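Local coordinates for endoglucanase E (PDB 2WAO), which is a cellulase whose C-terminal family 2 carbohydrate esterase domain probably deacetylates plant cell wall polysaccharides and also binds cellulose chains, at residues 175-180 with 190-195. Sequence-based numbering, arbitrary orientation. Where two conformers were deposited one is given.
With BGC (beta-D-glucopyranose), chain B; BGC (beta-D-glucopyranose), chain C; FMT (formic acid), chain D.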
ATOM      1  N   TRP A 175      -4.347  -2.933  -5.660  1.00  2.89           N
ATOM      2  CA  TRP A 175      -4.182  -3.312  -7.081  1.00  2.95           C
ATOM      3  C   TRP A 175      -4.943  -2.288  -7.892  1.00  2.95           C
ATOM      4  O   TRP A 175      -6.155  -2.104  -7.680  1.00  3.00           O
ATOM      5  CB  TRP A 175      -4.792  -4.707  -7.286  1.00  3.15           C
ATOM      6  CG  TRP A 175      -4.437  -5.316  -8.620  1.00  5.11           C
ATOM      7  CD1 TRP A 175      -5.002  -5.017  -9.829  1.00  9.28           C
ATOM      8  CD2 TRP A 175      -3.478  -6.355  -8.853  1.00  5.23           C
ATOM      9  NE1 TRP A 175      -4.431  -5.813 -10.822  1.00  5.32           N
ATOM     10  CE2 TRP A 175      -3.505  -6.646 -10.241  1.00  8.01           C
ATOM     11  CE3 TRP A 175      -2.574  -7.068  -8.012  1.00  9.12           C
ATOM     12  CZ2 TRP A 175      -2.646  -7.614 -10.834  1.00  8.57           C
ATOM     13  CZ3 TRP A 175      -1.731  -8.037  -8.596  1.00  8.80           C
ATOM     14  CH2 TRP A 175      -1.790  -8.313  -9.996  1.00  8.54           C
ATOM     15  N   SER A 176      -4.245  -1.594  -8.792  1.00  3.65           N
ATOM     16  CA  SER A 176      -4.866  -0.512  -9.582  1.00  5.34           C
ATOM     17  C   SER A 176      -6.048  -1.029 -10.410  1.00  5.13           C
ATOM     18  O   SER A 176      -5.959  -2.098 -11.022  1.00  5.53           O
ATOM     19  CB  SER A 176      -3.842   0.176 -10.470  1.00  5.58           C
ATOM     20  OG  SER A 176      -3.152   1.159  -9.729  1.00  6.65           O
ATOM     21  N   GLY A 177      -7.165  -0.308 -10.346  1.00  4.94           N
ATOM     22  CA  GLY A 177      -8.388  -0.650 -11.097  1.00  5.54           C
ATOM     23  C   GLY A 177      -9.286  -1.718 -10.484  1.00  4.60           C
ATOM     24  O   GLY A 177     -10.319  -2.026 -11.056  1.00  4.98           O
ATOM     25  N   ILE A 178      -8.904  -2.302  -9.340  1.00  4.04           N
ATOM     26  CA  ILE A 178      -9.664  -3.417  -8.772  1.00  2.94           C
ATOM     27  C   ILE A 178     -10.903  -2.906  -8.006  1.00  3.86           C
ATOM     28  O   ILE A 178     -10.880  -1.779  -7.466  1.00  4.10           O
ATOM     29  CB  ILE A 178      -8.750  -4.252  -7.816  1.00  2.46           C
ATOM     30  CG1 ILE A 178      -9.198  -5.727  -7.827  1.00  2.35           C
ATOM     31  CG2 ILE A 178      -8.656  -3.638  -6.365  1.00  2.00           C
ATOM     32  CD1 ILE A 178      -8.173  -6.674  -7.157  1.00  2.00           C
ATOM     33  N   GLY A 179     -11.933  -3.736  -7.922  1.00  3.92           N
ATOM     34  CA  GLY A 179     -13.129  -3.375  -7.162  1.00  4.81           C
ATOM     35  C   GLY A 179     -13.649  -4.570  -6.394  1.00  4.99           C
ATOM     36  O   GLY A 179     -13.024  -5.667  -6.355  1.00  4.82           O
ATOM     37  N   LEU A 180     -14.803  -4.348  -5.775  1.00  4.51           N
ATOM     38  CA  LEU A 180     -15.480  -5.364  -5.043  1.00  4.98           C
ATOM     39  C   LEU A 180     -16.373  -6.212  -5.955  1.00  5.24           C
ATOM     40  O   LEU A 180     -16.524  -7.444  -5.716  1.00  4.57           O
ATOM     41  CB  LEU A 180     -16.388  -4.757  -3.968  1.00  3.85           C
ATOM     42  CG  LEU A 180     -15.530  -4.362  -2.781  1.00  8.09           C
ATOM     43  CD1 LEU A 180     -16.139  -3.268  -1.960  1.00 11.06           C
ATOM     44  CD2 LEU A 180     -15.242  -5.622  -1.921  1.00  5.93           C
ATOM     45  N   PRO A 190      -9.650 -10.894 -11.718  1.00  5.92           N
ATOM     46  CA  PRO A 190      -9.818 -11.141 -10.288  1.00  5.70           C
ATOM     47  C   PRO A 190     -10.255  -9.859  -9.561  1.00  6.03           C
ATOM     48  O   PRO A 190      -9.832  -8.769  -9.909  1.00  7.03           O
ATOM     49  CB  PRO A 190      -8.406 -11.547  -9.837  1.00  6.73           C
ATOM     50  CG  PRO A 190      -7.742 -12.135 -11.153  1.00  4.24           C
ATOM     51  CD  PRO A 190      -8.284 -11.228 -12.211  1.00  6.69           C
ATOM     52  N   LEU A 191     -11.101 -10.016  -8.564  1.00  6.04           N
ATOM     53  CA  LEU A 191     -11.580  -8.875  -7.777  1.00  5.77           C
ATOM     54  C   LEU A 191     -10.798  -8.874  -6.471  1.00  6.49           C
ATOM     55  O   LEU A 191      -9.976  -9.776  -6.222  1.00  5.12           O
ATOM     56  CB  LEU A 191     -13.090  -9.003  -7.551  1.00  5.71           C
ATOM     57  CG  LEU A 191     -13.999  -8.903  -8.793  1.00  6.50           C
ATOM     58  CD1 LEU A 191     -15.446  -9.203  -8.452  1.00  8.19           C
ATOM     59  CD2 LEU A 191     -13.842  -7.498  -9.429  1.00  7.74           C
ATOM     60  N   ILE A 192     -11.067  -7.894  -5.609  1.00  4.50           N
ATOM     61  CA  ILE A 192     -10.201  -7.765  -4.436  1.00  5.39           C
ATOM     62  C   ILE A 192     -10.196  -9.047  -3.598  1.00  5.84           C
ATOM     63  O   ILE A 192      -9.114  -9.492  -3.123  1.00  5.17           O
ATOM     64  CB  ILE A 192     -10.527  -6.468  -3.620  1.00  6.44           C
ATOM     65  CG1 ILE A 192      -9.494  -6.313  -2.462  1.00  6.84           C
ATOM     66  CG2 ILE A 192     -11.977  -6.501  -3.137  1.00  6.31           C
ATOM     67  CD1 ILE A 192      -8.056  -5.959  -3.067  1.00  7.27           C
ATOM     68  N   MET A 193     -11.340  -9.704  -3.412  1.00  6.29           N
ATOM     69  CA  MET A 193     -11.345 -10.877  -2.518  0.50  7.85           C
ATOM     70  C   MET A 193     -10.569 -12.053  -3.099  1.00  7.63           C
ATOM     71  O   MET A 193     -10.138 -12.945  -2.358  1.00  6.24           O
ATOM     72  CB  MET A 193     -12.755 -11.281  -2.107  0.50  8.28           C
ATOM     73  CG  MET A 193     -13.237 -10.577  -0.801  0.50 12.98           C
ATOM     74  SD  MET A 193     -12.505 -11.254   0.716  0.50 17.23           S
ATOM     75  CE  MET A 193     -13.003 -12.972   0.582  0.50 17.93           C
ATOM     76  N   ASP A 194     -10.386 -12.034  -4.424  1.00  7.14           N
ATOM     77  CA  ASP A 194      -9.598 -13.057  -5.114  1.00  7.36           C
ATOM     78  C   ASP A 194      -8.093 -12.823  -4.956  1.00  6.76           C
ATOM     79  O   ASP A 194      -7.314 -13.777  -5.002  1.00  7.98           O
ATOM     80  CB  ASP A 194      -9.930 -13.104  -6.610  1.00  6.67           C
ATOM     81  CG  ASP A 194     -11.441 -13.276  -6.917  1.00 11.74           C
ATOM     82  OD1 ASP A 194     -12.106 -14.089  -6.242  1.00 11.74           O
ATOM     83  OD2 ASP A 194     -11.955 -12.599  -7.882  1.00 10.94           O
ATOM     84  N   ARG A 195      -7.640 -11.576  -4.819  1.00  5.65           N
ATOM     85  CA  ARG A 195      -6.180 -11.309  -4.740  1.00  5.38           C
ATOM     86  C   ARG A 195      -5.697 -11.219  -3.296  1.00  6.22           C
ATOM     87  O   ARG A 195      -4.539 -11.503  -2.989  1.00  4.80           O
ATOM     88  CB  ARG A 195      -5.858  -9.991  -5.464  1.00  6.03           C
ATOM     89  CG  ARG A 195      -6.276  -9.990  -6.981  1.00  8.88           C
ATOM     90  CD  ARG A 195      -5.358  -9.122  -7.747  1.00 11.25           C
ATOM     91  NE  ARG A 195      -5.621  -8.919  -9.174  1.00 10.20           N
ATOM     92  CZ  ARG A 195      -5.108  -9.688 -10.144  1.00 12.43           C
ATOM     93  NH1 ARG A 195      -4.398 -10.782  -9.853  1.00 12.70           N
ATOM     94  NH2 ARG A 195      -5.344  -9.371 -11.417  1.00 11.97           N
TER
HETATM   95  C2  BGC B   5      -6.414  -0.728 -15.152  1.00 19.12           C
HETATM   96  C3  BGC B   5      -5.208  -1.596 -14.771  1.00 21.72           C
HETATM   97  C4  BGC B   5      -3.928  -1.087 -15.438  1.00 21.69           C
HETATM   98  C5  BGC B   5      -3.727   0.363 -15.043  1.00 20.73           C
HETATM   99  C6  BGC B   5      -2.394   0.935 -15.558  1.00 19.68           C
HETATM  100  C1  BGC B   5      -6.059   0.743 -14.965  1.00 17.70           C
HETATM  101  O2  BGC B   5      -7.566  -1.068 -14.393  1.00 14.83           O
HETATM  102  O3  BGC B   5      -5.470  -2.959 -15.039  1.00 23.01           O
HETATM  103  O4  BGC B   5      -2.821  -1.820 -14.954  1.00 27.21           O
HETATM  104  O5  BGC B   5      -4.836   1.038 -15.613  1.00 18.85           O
HETATM  105  O6  BGC B   5      -2.518   1.337 -16.897  1.00 22.92           O
HETATM  106  C2  BGC C   4      -7.481   5.024 -16.367  1.00 13.82           C
HETATM  107  C3  BGC C   4      -7.293   3.524 -16.545  1.00 13.03           C
HETATM  108  C4  BGC C   4      -6.988   2.878 -15.189  1.00 11.36           C
HETATM  109  C5  BGC C   4      -8.112   3.247 -14.196  1.00 12.26           C
HETATM  110  C6  BGC C   4      -7.993   2.597 -12.804  1.00 14.52           C
HETATM  111  C1  BGC C   4      -8.544   5.289 -15.305  1.00 12.63           C
HETATM  112  O2  BGC C   4      -7.805   5.612 -17.631  1.00 14.16           O
HETATM  113  O3  BGC C   4      -6.212   3.282 -17.455  1.00 15.14           O
HETATM  114  O4  BGC C   4      -7.084   1.577 -15.496  1.00 13.99           O
HETATM  115  O5  BGC C   4      -8.174   4.668 -14.088  1.00 11.79           O
HETATM  116  O6  BGC C   4      -6.773   3.006 -12.212  1.00 16.86           O
HETATM  117  C   FMT D1340      -9.124   2.690  -8.340  0.50 27.84           C
HETATM  118  O1  FMT D1340      -8.546   2.288  -9.361  0.50 27.26           O
HETATM  119  O2  FMT D1340      -9.141   3.843  -7.888  0.50 27.99           O
HETATM  120  O   HOH W   1     -14.402  -9.089  -4.207  1.00 11.58           O
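A cation-pi stack of Arg195 on Trp175 heads a largely buried loop-to-helix contact, in which the loop after strand 168-174, an outermost strand of the parallel sheet, meets the short helix 192-195. The guanidinium of Arg195 lies flat on the indole, the planes only 14° apart, and Arg195 CZ stands 3.5 Å from the centroid of the Trp175 six-membered ring. A bend at chi2 (-149°) brings the arginine chain across the same face, where Arg195 CD makes a CH-pi contact. On the opposite face of the guanidinium Pro190 CG, from the arginine's own segment, lies over the rim. Tyr202 packs edge-to-face with the indole.

Between this stack and the backbone joint sits Ile178, whose CD1 presses 3.5 Å from Leu191 C and also touches Arg195 CD. The joint itself is one nearly straight hydrogen bond (164°), from Ile192 N to Gly179 O at 3.1 Å. Ile192 N belongs to the first turn of the helix, so the loop carbonyl takes up an amide that has no acceptor within the helix. Next to it, Leu191 N, just ahead of that turn, donates to Asp194 OD2 at 2.8 Å. Beyond the joint, Leu180 CD2 packs 3.6 Å from Ile192 CG2, the two side chains running alongside each other, while a water links Leu180 O to Met193 N.

At the other end of the loop, a type II turn from Trp175 to Ile178 carries Ser176 and Gly177 into the glycan pocket, where Gly177 N bonds to a formic acid and to Ser131 OG. A glycine amide so placed, in the loop after a parallel strand, is consistent with the oxyanion hole of SGNH hydrolases.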